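Long-range contacts in butyrophilin subfamily 1 member A1 (Bos taurus, PDB 4HH8), which probably takes part in the secretion of milk-fat droplets and probably inhibits the proliferation of activated T cells, and is represented here by its two extracellular immunoglobulin domains: residues 152-158 with 184-188; 126-130 with 208-212; 130-136 with 213-219; 171-177 with 189-194; 28-34 with 94-100. The protein carries 1 engineered substitution. All coordinates share one frame; numbering follows the deposited sequence.

Contact 1: 152-158 with 184-188; sequences SVGWYPE and GLFTV
A G1 beta bulge marks the end of the B-E strand pair in the membrane-proximal immunoglobulin domain, where strand 146-155 runs antiparallel to strand 186-194. G154 and W155 both face F186: W155 N donates almost straight to F186 O (2.9 Å), on a carbonyl lone pair, while the bond from G154 N to the same oxygen is weak. G154, with a positive phi, takes the glycine position of the bulge. A water accepts from G154 N and donates to L185 O, and it is also hydrogen-bonded to T187 OG1 at 2.7 Å. On the side of the sheet carrying W155, the indole NE1 reaches back three residues to S152 OG at 2.6 Å, with the hydroxyl lying in the ring plane; S132 O is the second partner of that hydroxyl. Past the strand the chain turns through the cis peptide before P157 and brings E158 over the F186 ring. The ring of Y156 lies nearly parallel to that of F186 (17°) but slid aside, so they barely overlap. E158 bends at chi2, laying its carboxylate roughly flat against the F186 ring, with CG 4.1 Å from the ring centroid and 12° off its normal.

Contact 2: 126-130 with 208-212; sequences KVAAL and NLLLG
N208 reaches across to the chain just past strand 117-128 through its amide: ND2 donates to A129 O at 2.8 Å. The acceptor lies in the plane of the N208 amide, but the donor stands well above the carbonyl plane of A129, and the bond is bent (132°). Beside it A128 CB presses against the branch point of L211, 3.7 Å from CG, with both methyls of that leucine close by. L210 covers the next part of the strand, its CD2 3.5 Å from V127 O and 4.1 Å from K126 CB. More loosely, L130 CD1 approaches L211 CD1. The loop that offers these leucines joins strands 201-208 and 213-220, the F and G strands of the second immunoglobulin domain, and it packs on the end of strand 117-128, the G strand of the first; the contact therefore belongs to the junction between the two domains. N208 also shapes the loop it starts. With CG anti to the backbone N (chi1 -171°), its OD1 accepts from L211 N at 3.1 Å, an Asx motif, and more weakly from L210 N. Further out, L25 of strand 24-27 touches L210 and L211, P157 touches L210, and W155 packs on both L130 and N208.

Contact 3: 130-136 with 213-219; sequences LGSDPHI and QEKEVEV
K215 lays its CB against the ring of P134, 3.6 Å from CD, the two side chains crossing at about a right angle, and its chain, extended beyond CG, runs on to G131 and D133. Its ammonium arrives there between two oxygens. NZ donates to G131 O at 2.9 Å, in the carbonyl plane, and forms a salt bridge with D133 OD1 at 3.2 Å, meeting that oxygen nearly along its C-O axis. One grip is thus a neutral backbone carbonyl and the other a carboxylate. Toward the start of the segments, L130 crosses the Q213 side chain, its two methyls each near Q213 OE1. Toward the other end the contact turns apolar. V217 puts CG1 in the crowded position between backbone N and carbonyl carbon (chi1 66°), which aims it at I136 CG1, 3.6 Å away, and at P134 CB. I136 also reaches V219, with CD1 3.9 Å from V219 CG1. No backbone hydrogen bond joins the segments, although their end-to-end directions differ by just 11°. They belong to the opposing sheets of the second immunoglobulin sandwich: strand 135-140 lies at the edge of one, beside strand 146-155, and strand 213-220 at the edge of the other, beside strand 201-208. I136 and P134 point inward from the first edge and touch C150 and, on the facing sheet, C204 and I206 respectively.

Contact 4: 171-177 with 189-194; sequences FPSMSES and RASVII
F171 packs tightly at the inner end of this contact, turning its ring edge to V192, whose CG2 lies in the ring plane 3.5 Å from CE1. A chi1 of 59° swings the ring in that direction, and its CZ also comes within 4.2 Å of I194 CD1. W163 meets the F171 ring from outside the two segments, and V202 touches both F171 and I194, so this end belongs to the core. At the other end, exposed S175 and S177 lie on the same side of the sheet as S191 and R189, and little beyond CB atoms meets there. M174, a selenomethionine, folds twice along its chain on the outside and brings CE 4.0 Å from I193 CD1. On the side carrying E176 and A190, S173 OG donates to E176 OE2 at 2.8 Å, on the anti lone pair of that oxygen; it is also bonded to W163 NE1, while E176 OE1 pairs with R178. The backbone is regular at S177 and R189, which exchange two hydrogen bonds. Farther along, S191 O takes M174 N at 2.6 Å and S175 N at 3.3 Å. M174 and S175, both facing S191, form a classic beta bulge, set at the start of strand 175-180 in an antiparallel hairpin with strand 186-194, the D and E strands of the immunoglobulin fold.

Contact 5: 28-34 with 94-100; sequences VGEDAEL and AVRIQEV
A94 opens the second segment with its CB against L34 O, 3.5 Å away, within the antiparallel pairing of strands 32-39 and 92-97. V95 follows as the hydrogen-bonded partner of L34: L34 N donates to V95 O at 2.9 Å, and the return bond from V95 N is longer and comes from well above the carbonyl plane of L34. R96 lies on the other side of the sheet with E33, the two CG atoms 4.0 Å apart. Its chain bends at chi3 (59°) and carries NH1 to D31 OD2 at 3.1 Å, a salt bridge in which the hydrogen bond itself is weak and the carboxylate and guanidinium planes stand steeply to each other (76°). I97 returns to the side of A32 and L34; it exchanges two backbone bonds with A32, and its CD1 meets L34 CD2 at 3.8 Å. At Q98 the strand has ended, and its side chain runs alongside that of D31. E99 takes a positive phi (52°) and turns its backbone N to D31 OD1 at 3.2 Å, so the two oxygens of D31 reach different partners, an arginine and a main-chain N-H. V100 closes the segment with a bond at each end of its backbone: its N donates to E30 O and its O accepts from G29 N, both 2.7 Å, while CG2 packs on A32 CB. Across the sandwich, L34 and V95 touch W51, and A32 and V100 touch strand 117-128. This is the B-E pairing of a V-set immunoglobulin domain.

Overall arrangement
Contact 5 lies in the first immunoglobulin domain and contacts 1, 3 and 4 in the second, with contact 2 at the junction. All five mix buried and exposed residues; contact 2 has the fewest exposed, contacts 3, 4 and 5 the most. Contacts 1 and 5 each pair a B with an E strand through backbone bonds. Contact 4 continues along strand 186-194 on its other edge, so contacts 1 and 4 build one sheet, and each carries a bulge. Contact 3 instead spans the two sheets by side chains, a lysine salt bridge at one end and aliphatic groups inside. Contact 2, whose centre lies about 5 Å from that of the chain, relies on leucines and one amide; it shares L130 with contact 3.

Contact 1: 152-158 with 184-188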
# COMPACT_ATOMS: atom_id res chain seq x y z
N SER A 152 12.48 -2.60 -13.39
CA SER A 152 12.38 -1.65 -12.31
C SER A 152 12.17 -2.47 -11.04
O SER A 152 11.65 -3.58 -11.08
CB SER A 152 11.27 -0.63 -12.53
OG SER A 152 11.10 0.25 -11.42
N VAL A 153 12.55 -1.87 -9.93
CA VAL A 153 12.72 -2.55 -8.66
C VAL A 153 11.91 -1.81 -7.60
O VAL A 153 11.87 -0.58 -7.63
CB VAL A 153 14.24 -2.49 -8.35
CG1 VAL A 153 14.56 -2.38 -6.87
CG2 VAL A 153 14.97 -3.66 -9.04
N GLY A 154 11.22 -2.53 -6.70
CA GLY A 154 10.68 -1.91 -5.46
C GLY A 154 9.24 -1.37 -5.46
O GLY A 154 8.92 -0.40 -4.76
N TRP A 155 8.34 -2.00 -6.20
CA TRP A 155 6.98 -1.49 -6.29
C TRP A 155 6.09 -2.27 -5.39
O TRP A 155 6.28 -3.46 -5.22
CB TRP A 155 6.45 -1.59 -7.71
CG TRP A 155 7.27 -0.83 -8.65
CD1 TRP A 155 8.49 -1.21 -9.16
CD2 TRP A 155 7.02 0.49 -9.14
NE1 TRP A 155 8.98 -0.22 -9.97
CE2 TRP A 155 8.10 0.83 -9.98
CE3 TRP A 155 5.95 1.39 -9.01
CZ2 TRP A 155 8.17 2.06 -10.65
CZ3 TRP A 155 6.01 2.61 -9.69
CH2 TRP A 155 7.13 2.94 -10.47
N TYR A 156 5.09 -1.61 -4.82
CA TYR A 156 4.07 -2.31 -4.10
C TYR A 156 2.75 -1.58 -4.32
O TYR A 156 2.72 -0.37 -4.25
CB TYR A 156 4.44 -2.49 -2.61
CG TYR A 156 3.53 -3.51 -1.98
CD1 TYR A 156 3.85 -4.88 -2.01
CD2 TYR A 156 2.30 -3.13 -1.46
CE1 TYR A 156 2.99 -5.83 -1.48
CE2 TYR A 156 1.42 -4.08 -0.93
CZ TYR A 156 1.77 -5.41 -0.96
OH TYR A 156 0.90 -6.32 -0.44
N PRO A 157 1.66 -2.30 -4.65
CA PRO A 157 1.59 -3.73 -4.95
C PRO A 157 2.14 -3.98 -6.36
O PRO A 157 3.00 -3.22 -6.82
CB PRO A 157 0.07 -4.05 -4.81
CG PRO A 157 -0.63 -2.66 -5.32
CD PRO A 157 0.33 -1.62 -4.73
N GLU A 158 1.68 -5.06 -7.02
CA GLU A 158 2.07 -5.33 -8.39
C GLU A 158 1.86 -4.06 -9.24
O GLU A 158 0.76 -3.53 -9.30
CB GLU A 158 1.24 -6.49 -8.97
CG GLU A 158 1.53 -7.87 -8.32
CD GLU A 158 0.68 -8.17 -7.05
OE1 GLU A 158 0.14 -7.26 -6.38
OE2 GLU A 158 0.51 -9.35 -6.73
N GLY A 184 8.94 -7.89 0.50
CA GLY A 184 7.68 -8.07 -0.26
C GLY A 184 7.47 -7.10 -1.45
O GLY A 184 6.38 -7.06 -2.02
N LEU A 185 8.50 -6.33 -1.82
CA LEU A 185 8.37 -5.33 -2.90
C LEU A 185 8.71 -5.96 -4.25
O LEU A 185 9.71 -6.67 -4.37
CB LEU A 185 9.28 -4.16 -2.65
CG LEU A 185 9.17 -3.50 -1.26
CD1 LEU A 185 10.21 -2.35 -1.05
CD2 LEU A 185 7.74 -3.01 -1.03
N PHE A 186 7.90 -5.65 -5.26
CA PHE A 186 8.05 -6.25 -6.58
C PHE A 186 9.10 -5.59 -7.46
O PHE A 186 9.20 -4.36 -7.56
CB PHE A 186 6.70 -6.33 -7.30
CG PHE A 186 5.69 -7.12 -6.55
CD1 PHE A 186 5.71 -8.51 -6.61
CD2 PHE A 186 4.77 -6.50 -5.73
CE1 PHE A 186 4.76 -9.28 -5.89
CE2 PHE A 186 3.83 -7.28 -4.96
CZ PHE A 186 3.83 -8.66 -5.06
N THR A 187 9.95 -6.47 -8.01
CA THR A 187 10.79 -6.17 -9.15
C THR A 187 10.03 -6.62 -10.39
O THR A 187 9.40 -7.68 -10.39
CB THR A 187 12.20 -6.84 -9.00
OG1 THR A 187 12.88 -6.19 -7.94
CG2 THR A 187 13.04 -6.68 -10.23
N VAL A 188 10.01 -5.76 -11.40
CA VAL A 188 9.21 -6.01 -12.59
C VAL A 188 10.11 -6.09 -13.81
O VAL A 188 10.95 -5.25 -14.01
CB VAL A 188 8.07 -4.93 -12.78
CG1 VAL A 188 8.63 -3.54 -13.00
CG2 VAL A 188 7.11 -5.34 -13.96
O HOH W 1 11.69 -5.21 -5.78

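Contact 2: 126-130 with 208-212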
# COMPACT_ATOMS: atom_id res chain seq x y z
N LYS A 126 -4.19 0.41 2.89
CA LYS A 126 -3.63 0.07 1.59
C LYS A 126 -2.23 0.60 1.52
O LYS A 126 -2.06 1.78 1.53
CB LYS A 126 -4.43 0.72 0.44
CG LYS A 126 -5.80 0.10 0.16
CD LYS A 126 -5.68 -1.23 -0.50
CE LYS A 126 -6.98 -1.63 -1.10
NZ LYS A 126 -6.74 -2.92 -1.75
N VAL A 127 -1.24 -0.28 1.37
CA VAL A 127 0.15 0.14 1.38
C VAL A 127 0.65 0.23 -0.05
O VAL A 127 0.25 -0.58 -0.89
CB VAL A 127 1.07 -0.81 2.20
CG1 VAL A 127 2.49 -0.30 2.12
CG2 VAL A 127 0.57 -0.94 3.67
N ALA A 128 1.52 1.20 -0.30
CA ALA A 128 2.07 1.40 -1.62
C ALA A 128 3.56 1.74 -1.53
O ALA A 128 4.02 2.35 -0.58
CB ALA A 128 1.32 2.52 -2.33
N ALA A 129 4.32 1.31 -2.52
CA ALA A 129 5.68 1.79 -2.67
C ALA A 129 5.86 2.08 -4.10
O ALA A 129 5.37 1.36 -4.97
CB ALA A 129 6.68 0.75 -2.23
N LEU A 130 6.60 3.14 -4.35
CA LEU A 130 6.95 3.55 -5.66
C LEU A 130 8.38 3.11 -5.92
O LEU A 130 9.24 3.37 -5.10
CB LEU A 130 6.90 5.04 -5.63
CG LEU A 130 6.91 5.79 -6.92
CD1 LEU A 130 5.55 5.65 -7.60
CD2 LEU A 130 7.09 7.11 -6.25
N ASN A 208 2.26 2.71 -10.44
CA ASN A 208 1.56 2.26 -9.25
C ASN A 208 0.10 2.77 -9.32
O ASN A 208 -0.15 3.96 -9.10
CB ASN A 208 2.28 2.78 -8.02
CG ASN A 208 1.78 2.21 -6.75
OD1 ASN A 208 0.59 2.21 -6.51
ND2 ASN A 208 2.69 1.72 -5.87
N LEU A 209 -0.83 1.86 -9.60
CA LEU A 209 -2.27 2.17 -9.80
C LEU A 209 -2.98 2.69 -8.54
O LEU A 209 -3.90 3.48 -8.61
CB LEU A 209 -3.01 0.94 -10.30
CG LEU A 209 -2.45 0.43 -11.62
CD1 LEU A 209 -3.22 -0.80 -12.03
CD2 LEU A 209 -2.62 1.52 -12.63
N LEU A 210 -2.50 2.26 -7.38
CA LEU A 210 -2.99 2.66 -6.10
C LEU A 210 -2.65 4.13 -5.76
O LEU A 210 -3.51 4.89 -5.28
CB LEU A 210 -2.38 1.72 -5.07
CG LEU A 210 -2.96 1.59 -3.68
CD1 LEU A 210 -4.51 1.50 -3.69
CD2 LEU A 210 -2.33 0.33 -3.07
N LEU A 211 -1.41 4.53 -6.01
CA LEU A 211 -1.03 5.95 -5.91
C LEU A 211 -1.42 6.80 -7.11
O LEU A 211 -1.46 8.02 -6.99
CB LEU A 211 0.49 6.11 -5.69
CG LEU A 211 1.12 5.52 -4.43
CD1 LEU A 211 2.62 5.66 -4.46
CD2 LEU A 211 0.56 6.16 -3.18
N GLY A 212 -1.69 6.19 -8.26
CA GLY A 212 -1.90 6.94 -9.50
C GLY A 212 -0.62 7.70 -9.86
O GLY A 212 -0.67 8.89 -10.24

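Contact 3: 130-136 with 213-219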
# COMPACT_ATOMS: atom_id res chain seq x y z
N LEU A 130 6.60 3.14 -4.35
CA LEU A 130 6.95 3.55 -5.66
C LEU A 130 8.38 3.11 -5.92
O LEU A 130 9.24 3.37 -5.10
CB LEU A 130 6.90 5.04 -5.63
CG LEU A 130 6.91 5.79 -6.92
CD1 LEU A 130 5.55 5.65 -7.60
CD2 LEU A 130 7.09 7.11 -6.25
N GLY A 131 8.63 2.46 -7.05
CA GLY A 131 9.95 1.87 -7.31
C GLY A 131 10.95 2.74 -8.03
O GLY A 131 10.76 3.95 -8.13
N SER A 132 12.00 2.11 -8.56
CA SER A 132 13.14 2.80 -9.16
C SER A 132 12.85 3.28 -10.56
O SER A 132 11.95 2.73 -11.22
CB SER A 132 14.33 1.84 -9.26
OG SER A 132 13.96 0.67 -9.99
N ASP A 133 13.61 4.28 -11.02
CA ASP A 133 13.64 4.70 -12.42
C ASP A 133 13.78 3.50 -13.35
O ASP A 133 14.75 2.74 -13.24
CB ASP A 133 14.80 5.67 -12.70
CG ASP A 133 14.60 7.05 -12.09
OD1 ASP A 133 13.72 7.26 -11.24
OD2 ASP A 133 15.37 7.96 -12.44
N PRO A 134 12.78 3.30 -14.25
CA PRO A 134 12.82 2.12 -15.15
C PRO A 134 13.99 2.17 -16.10
O PRO A 134 14.50 3.24 -16.39
CB PRO A 134 11.50 2.20 -15.92
CG PRO A 134 10.92 3.58 -15.62
CD PRO A 134 11.50 4.01 -14.29
N HIS A 135 14.38 1.01 -16.61
CA HIS A 135 15.51 0.95 -17.49
C HIS A 135 15.20 0.04 -18.64
O HIS A 135 14.64 -1.04 -18.45
CB HIS A 135 16.73 0.38 -16.76
CG HIS A 135 17.95 0.35 -17.62
ND1 HIS A 135 18.36 -0.79 -18.28
CD2 HIS A 135 18.78 1.33 -18.00
CE1 HIS A 135 19.42 -0.50 -19.01
NE2 HIS A 135 19.68 0.78 -18.88
N ILE A 136 15.59 0.46 -19.83
CA ILE A 136 15.44 -0.41 -20.99
C ILE A 136 16.77 -0.93 -21.52
O ILE A 136 17.66 -0.16 -21.85
CB ILE A 136 14.61 0.28 -22.14
CG1 ILE A 136 13.17 0.53 -21.71
CG2 ILE A 136 14.60 -0.60 -23.35
CD1 ILE A 136 12.38 1.50 -22.67
N GLN A 213 0.52 7.01 -9.74
CA GLN A 213 1.83 7.60 -10.05
C GLN A 213 2.67 6.66 -10.92
O GLN A 213 2.71 5.45 -10.69
CB GLN A 213 2.61 7.93 -8.77
CG GLN A 213 1.94 8.93 -7.81
CD GLN A 213 2.76 9.17 -6.54
OE1 GLN A 213 3.81 8.57 -6.35
NE2 GLN A 213 2.28 10.06 -5.67
N GLU A 214 3.37 7.22 -11.90
CA GLU A 214 4.19 6.40 -12.75
C GLU A 214 5.52 7.04 -13.04
O GLU A 214 5.68 8.27 -12.86
CB GLU A 214 3.48 6.13 -14.08
CG GLU A 214 3.31 7.34 -14.97
CD GLU A 214 2.32 7.07 -16.11
OE1 GLU A 214 2.69 7.31 -17.28
OE2 GLU A 214 1.20 6.60 -15.85
N LYS A 215 6.45 6.21 -13.53
CA LYS A 215 7.73 6.67 -14.07
C LYS A 215 7.90 6.03 -15.41
O LYS A 215 7.35 4.96 -15.66
CB LYS A 215 8.92 6.29 -13.19
CG LYS A 215 8.88 6.88 -11.81
CD LYS A 215 10.12 6.43 -11.05
CE LYS A 215 10.14 6.91 -9.61
NZ LYS A 215 11.46 6.57 -9.02
N GLU A 216 8.63 6.71 -16.29
CA GLU A 216 8.84 6.18 -17.62
C GLU A 216 10.25 6.39 -18.09
O GLU A 216 11.02 7.18 -17.51
CB GLU A 216 7.86 6.76 -18.64
CG GLU A 216 8.30 8.07 -19.25
CD GLU A 216 7.24 8.66 -20.14
OE1 GLU A 216 6.09 8.83 -19.69
OE2 GLU A 216 7.58 8.98 -21.30
N VAL A 217 10.60 5.64 -19.12
CA VAL A 217 11.91 5.74 -19.72
C VAL A 217 11.70 5.57 -21.21
O VAL A 217 10.91 4.73 -21.66
CB VAL A 217 12.91 4.70 -19.12
CG1 VAL A 217 12.49 3.26 -19.47
CG2 VAL A 217 14.35 5.00 -19.58
N GLU A 218 12.39 6.39 -21.97
CA GLU A 218 12.29 6.36 -23.42
C GLU A 218 13.61 5.83 -23.96
O GLU A 218 14.65 6.11 -23.41
CB GLU A 218 12.02 7.79 -23.91
CG GLU A 218 11.73 7.95 -25.40
CD GLU A 218 10.78 9.10 -25.66
OE1 GLU A 218 10.63 9.96 -24.76
OE2 GLU A 218 10.15 9.13 -26.75
N VAL A 219 13.56 5.01 -24.99
CA VAL A 219 14.79 4.61 -25.66
C VAL A 219 14.70 4.92 -27.16
O VAL A 219 13.67 5.37 -27.63
CB VAL A 219 15.15 3.13 -25.38
CG1 VAL A 219 14.18 2.18 -26.07
CG2 VAL A 219 16.60 2.85 -25.78

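Contact 4: 171-177 with 189-194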
# COMPACT_ATOMS: atom_id res chain seq x y z
N PHE A 171 1.02 -0.48 -26.70
CA PHE A 171 1.00 -1.86 -27.13
C PHE A 171 1.46 -2.73 -25.97
O PHE A 171 2.10 -2.23 -25.04
CB PHE A 171 1.83 -2.04 -28.40
CG PHE A 171 3.26 -1.65 -28.26
CD1 PHE A 171 4.21 -2.58 -27.92
CD2 PHE A 171 3.65 -0.36 -28.49
CE1 PHE A 171 5.54 -2.23 -27.80
CE2 PHE A 171 4.96 0.01 -28.39
CZ PHE A 171 5.92 -0.95 -28.04
N PRO A 172 1.06 -4.02 -25.95
CA PRO A 172 1.34 -4.84 -24.77
C PRO A 172 2.78 -5.39 -24.70
O PRO A 172 3.48 -5.34 -25.70
CB PRO A 172 0.35 -6.00 -24.90
CG PRO A 172 0.01 -6.03 -26.30
CD PRO A 172 0.01 -4.63 -26.77
N SER A 173 3.19 -5.92 -23.54
CA SER A 173 4.43 -6.71 -23.47
C SER A 173 4.30 -8.04 -24.23
O SER A 173 3.20 -8.51 -24.52
CB SER A 173 4.81 -7.01 -22.00
OG SER A 173 4.76 -5.83 -21.21
N MSE A 174 5.43 -8.64 -24.54
CA MSE A 174 5.50 -10.06 -24.92
C MSE A 174 5.35 -10.88 -23.68
O MSE A 174 4.43 -11.72 -23.57
CB MSE A 174 6.84 -10.37 -25.56
CG MSE A 174 6.78 -10.35 -27.09
SE MSE A 174 5.73 -11.87 -27.81
CE MSE A 174 7.26 -13.14 -27.83
N SER A 175 6.26 -10.66 -22.73
CA SER A 175 6.25 -11.40 -21.51
C SER A 175 6.42 -10.45 -20.32
O SER A 175 6.98 -9.40 -20.48
CB SER A 175 7.37 -12.43 -21.51
OG SER A 175 8.63 -11.77 -21.40
N GLU A 176 5.99 -10.84 -19.13
CA GLU A 176 6.29 -10.06 -17.97
C GLU A 176 6.53 -10.96 -16.80
O GLU A 176 5.93 -12.03 -16.72
CB GLU A 176 5.13 -9.14 -17.54
CG GLU A 176 4.40 -8.45 -18.65
CD GLU A 176 3.47 -7.36 -18.14
OE1 GLU A 176 2.86 -7.49 -17.03
OE2 GLU A 176 3.37 -6.36 -18.85
N SER A 177 7.29 -10.42 -15.85
CA SER A 177 7.61 -11.05 -14.58
C SER A 177 7.58 -10.08 -13.43
O SER A 177 8.10 -8.98 -13.56
CB SER A 177 9.08 -11.50 -14.61
OG SER A 177 9.03 -12.86 -14.76
N ARG A 189 9.94 -7.12 -14.61
CA ARG A 189 10.66 -7.25 -15.87
C ARG A 189 9.62 -7.39 -17.00
O ARG A 189 8.71 -8.19 -16.91
CB ARG A 189 11.53 -8.51 -15.85
CG ARG A 189 12.88 -8.34 -15.19
CD ARG A 189 13.89 -9.36 -15.78
NE ARG A 189 14.88 -9.79 -14.78
CZ ARG A 189 15.61 -10.92 -14.85
NH1 ARG A 189 15.48 -11.75 -15.89
NH2 ARG A 189 16.47 -11.22 -13.87
N ALA A 190 9.76 -6.65 -18.08
CA ALA A 190 8.88 -6.87 -19.20
C ALA A 190 9.64 -6.78 -20.51
O ALA A 190 10.49 -5.91 -20.66
CB ALA A 190 7.76 -5.88 -19.17
N SER A 191 9.29 -7.64 -21.45
CA SER A 191 9.95 -7.72 -22.74
C SER A 191 9.00 -7.55 -23.87
O SER A 191 7.86 -7.99 -23.79
CB SER A 191 10.64 -9.05 -22.94
OG SER A 191 11.87 -8.96 -22.27
N VAL A 192 9.51 -6.96 -24.95
CA VAL A 192 8.72 -6.71 -26.11
C VAL A 192 9.65 -6.96 -27.32
O VAL A 192 10.89 -6.86 -27.20
CB VAL A 192 8.14 -5.29 -25.97
CG1 VAL A 192 9.06 -4.18 -26.52
CG2 VAL A 192 6.75 -5.20 -26.39
N ILE A 193 9.09 -7.36 -28.44
CA ILE A 193 9.88 -7.45 -29.67
C ILE A 193 9.39 -6.34 -30.62
O ILE A 193 8.22 -6.29 -30.94
CB ILE A 193 9.81 -8.86 -30.29
CG1 ILE A 193 10.43 -9.87 -29.31
CG2 ILE A 193 10.54 -8.89 -31.62
CD1 ILE A 193 10.29 -11.31 -29.72
N ILE A 194 10.29 -5.43 -30.99
CA ILE A 194 9.96 -4.36 -31.94
C ILE A 194 10.07 -4.88 -33.37
O ILE A 194 11.16 -5.28 -33.80
CB ILE A 194 10.88 -3.12 -31.77
CG1 ILE A 194 10.86 -2.62 -30.32
CG2 ILE A 194 10.50 -2.01 -32.76
CD1 ILE A 194 9.49 -2.25 -29.76

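Contact 5: 28-34 with 94-100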
# COMPACT_ATOMS: atom_id res chain seq x y z
N VAL A 28 5.13 2.83 2.05
CA VAL A 28 6.12 2.02 2.79
C VAL A 28 7.18 2.92 3.44
O VAL A 28 7.70 3.85 2.82
CB VAL A 28 6.76 0.91 1.87
CG1 VAL A 28 8.05 0.28 2.48
CG2 VAL A 28 5.76 -0.20 1.58
N GLY A 29 7.47 2.68 4.71
CA GLY A 29 8.46 3.49 5.43
C GLY A 29 7.86 4.70 6.12
O GLY A 29 8.54 5.31 6.93
N GLU A 30 6.62 5.08 5.78
CA GLU A 30 5.97 6.22 6.46
C GLU A 30 5.04 5.73 7.56
O GLU A 30 4.83 4.54 7.72
CB GLU A 30 5.13 7.09 5.51
CG GLU A 30 5.73 7.47 4.15
CD GLU A 30 6.99 8.29 4.22
OE1 GLU A 30 7.11 9.16 5.13
OE2 GLU A 30 7.87 8.06 3.35
N ASP A 31 4.46 6.67 8.31
CA ASP A 31 3.45 6.31 9.28
C ASP A 31 2.07 6.34 8.65
O ASP A 31 1.83 7.10 7.72
CB ASP A 31 3.51 7.25 10.49
CG ASP A 31 4.94 7.37 11.06
OD1 ASP A 31 5.79 6.47 10.77
OD2 ASP A 31 5.21 8.37 11.78
N ALA A 32 1.18 5.51 9.16
CA ALA A 32 -0.21 5.58 8.80
C ALA A 32 -1.06 5.68 10.04
O ALA A 32 -0.70 5.17 11.10
CB ALA A 32 -0.64 4.38 7.99
N GLU A 33 -2.22 6.30 9.88
CA GLU A 33 -3.19 6.43 10.94
C GLU A 33 -4.46 5.77 10.51
O GLU A 33 -4.95 6.05 9.43
CB GLU A 33 -3.41 7.92 11.29
CG GLU A 33 -2.11 8.54 11.91
CD GLU A 33 -2.32 9.94 12.51
OE1 GLU A 33 -3.48 10.33 12.75
OE2 GLU A 33 -1.34 10.68 12.71
N LEU A 34 -4.98 4.88 11.37
CA LEU A 34 -6.21 4.13 11.16
C LEU A 34 -7.29 4.66 12.09
O LEU A 34 -7.35 4.29 13.24
CB LEU A 34 -6.00 2.65 11.46
CG LEU A 34 -5.22 1.83 10.43
CD1 LEU A 34 -4.04 2.58 9.82
CD2 LEU A 34 -4.75 0.54 11.07
N ALA A 94 -7.34 7.31 16.64
CA ALA A 94 -6.73 6.52 15.57
C ALA A 94 -5.57 5.81 16.20
O ALA A 94 -5.13 6.21 17.28
CB ALA A 94 -6.27 7.41 14.42
N VAL A 95 -5.11 4.75 15.55
CA VAL A 95 -3.87 4.08 15.91
C VAL A 95 -2.91 4.50 14.84
O VAL A 95 -3.22 4.36 13.65
CB VAL A 95 -4.03 2.54 15.96
CG1 VAL A 95 -2.65 1.84 16.01
CG2 VAL A 95 -4.77 2.17 17.20
N ARG A 96 -1.77 5.07 15.26
CA ARG A 96 -0.67 5.37 14.39
C ARG A 96 0.26 4.15 14.30
O ARG A 96 0.74 3.64 15.33
CB ARG A 96 0.10 6.60 14.89
CG ARG A 96 1.13 7.11 13.85
CD ARG A 96 1.77 8.47 14.21
NE ARG A 96 2.47 8.43 15.49
CZ ARG A 96 3.75 8.80 15.70
NH1 ARG A 96 4.51 9.24 14.70
NH2 ARG A 96 4.26 8.72 16.93
N ILE A 97 0.47 3.65 13.08
CA ILE A 97 1.44 2.60 12.85
C ILE A 97 2.65 3.21 12.17
O ILE A 97 2.53 3.78 11.10
CB ILE A 97 0.89 1.45 12.01
CG1 ILE A 97 -0.45 0.98 12.57
CG2 ILE A 97 1.91 0.26 12.00
CD1 ILE A 97 -1.11 -0.10 11.74
N GLN A 98 3.80 3.11 12.83
CA GLN A 98 5.02 3.70 12.30
C GLN A 98 5.73 2.77 11.37
O GLN A 98 5.62 1.54 11.52
CB GLN A 98 5.98 4.07 13.43
CG GLN A 98 5.44 5.19 14.29
CD GLN A 98 6.39 5.57 15.39
OE1 GLN A 98 7.15 4.74 15.91
NE2 GLN A 98 6.36 6.85 15.77
N GLU A 99 6.45 3.36 10.42
CA GLU A 99 7.28 2.61 9.49
C GLU A 99 6.51 1.49 8.82
O GLU A 99 6.83 0.28 8.98
CB GLU A 99 8.55 2.13 10.19
CG GLU A 99 9.75 3.05 9.86
CD GLU A 99 10.46 3.60 11.11
OE1 GLU A 99 11.22 2.83 11.75
OE2 GLU A 99 10.27 4.80 11.44
N VAL A 100 5.48 1.89 8.05
CA VAL A 100 4.61 0.93 7.37
C VAL A 100 5.40 0.03 6.43
O VAL A 100 6.29 0.50 5.73
CB VAL A 100 3.47 1.66 6.64
CG1 VAL A 100 2.90 0.81 5.50
CG2 VAL A 100 2.41 2.05 7.64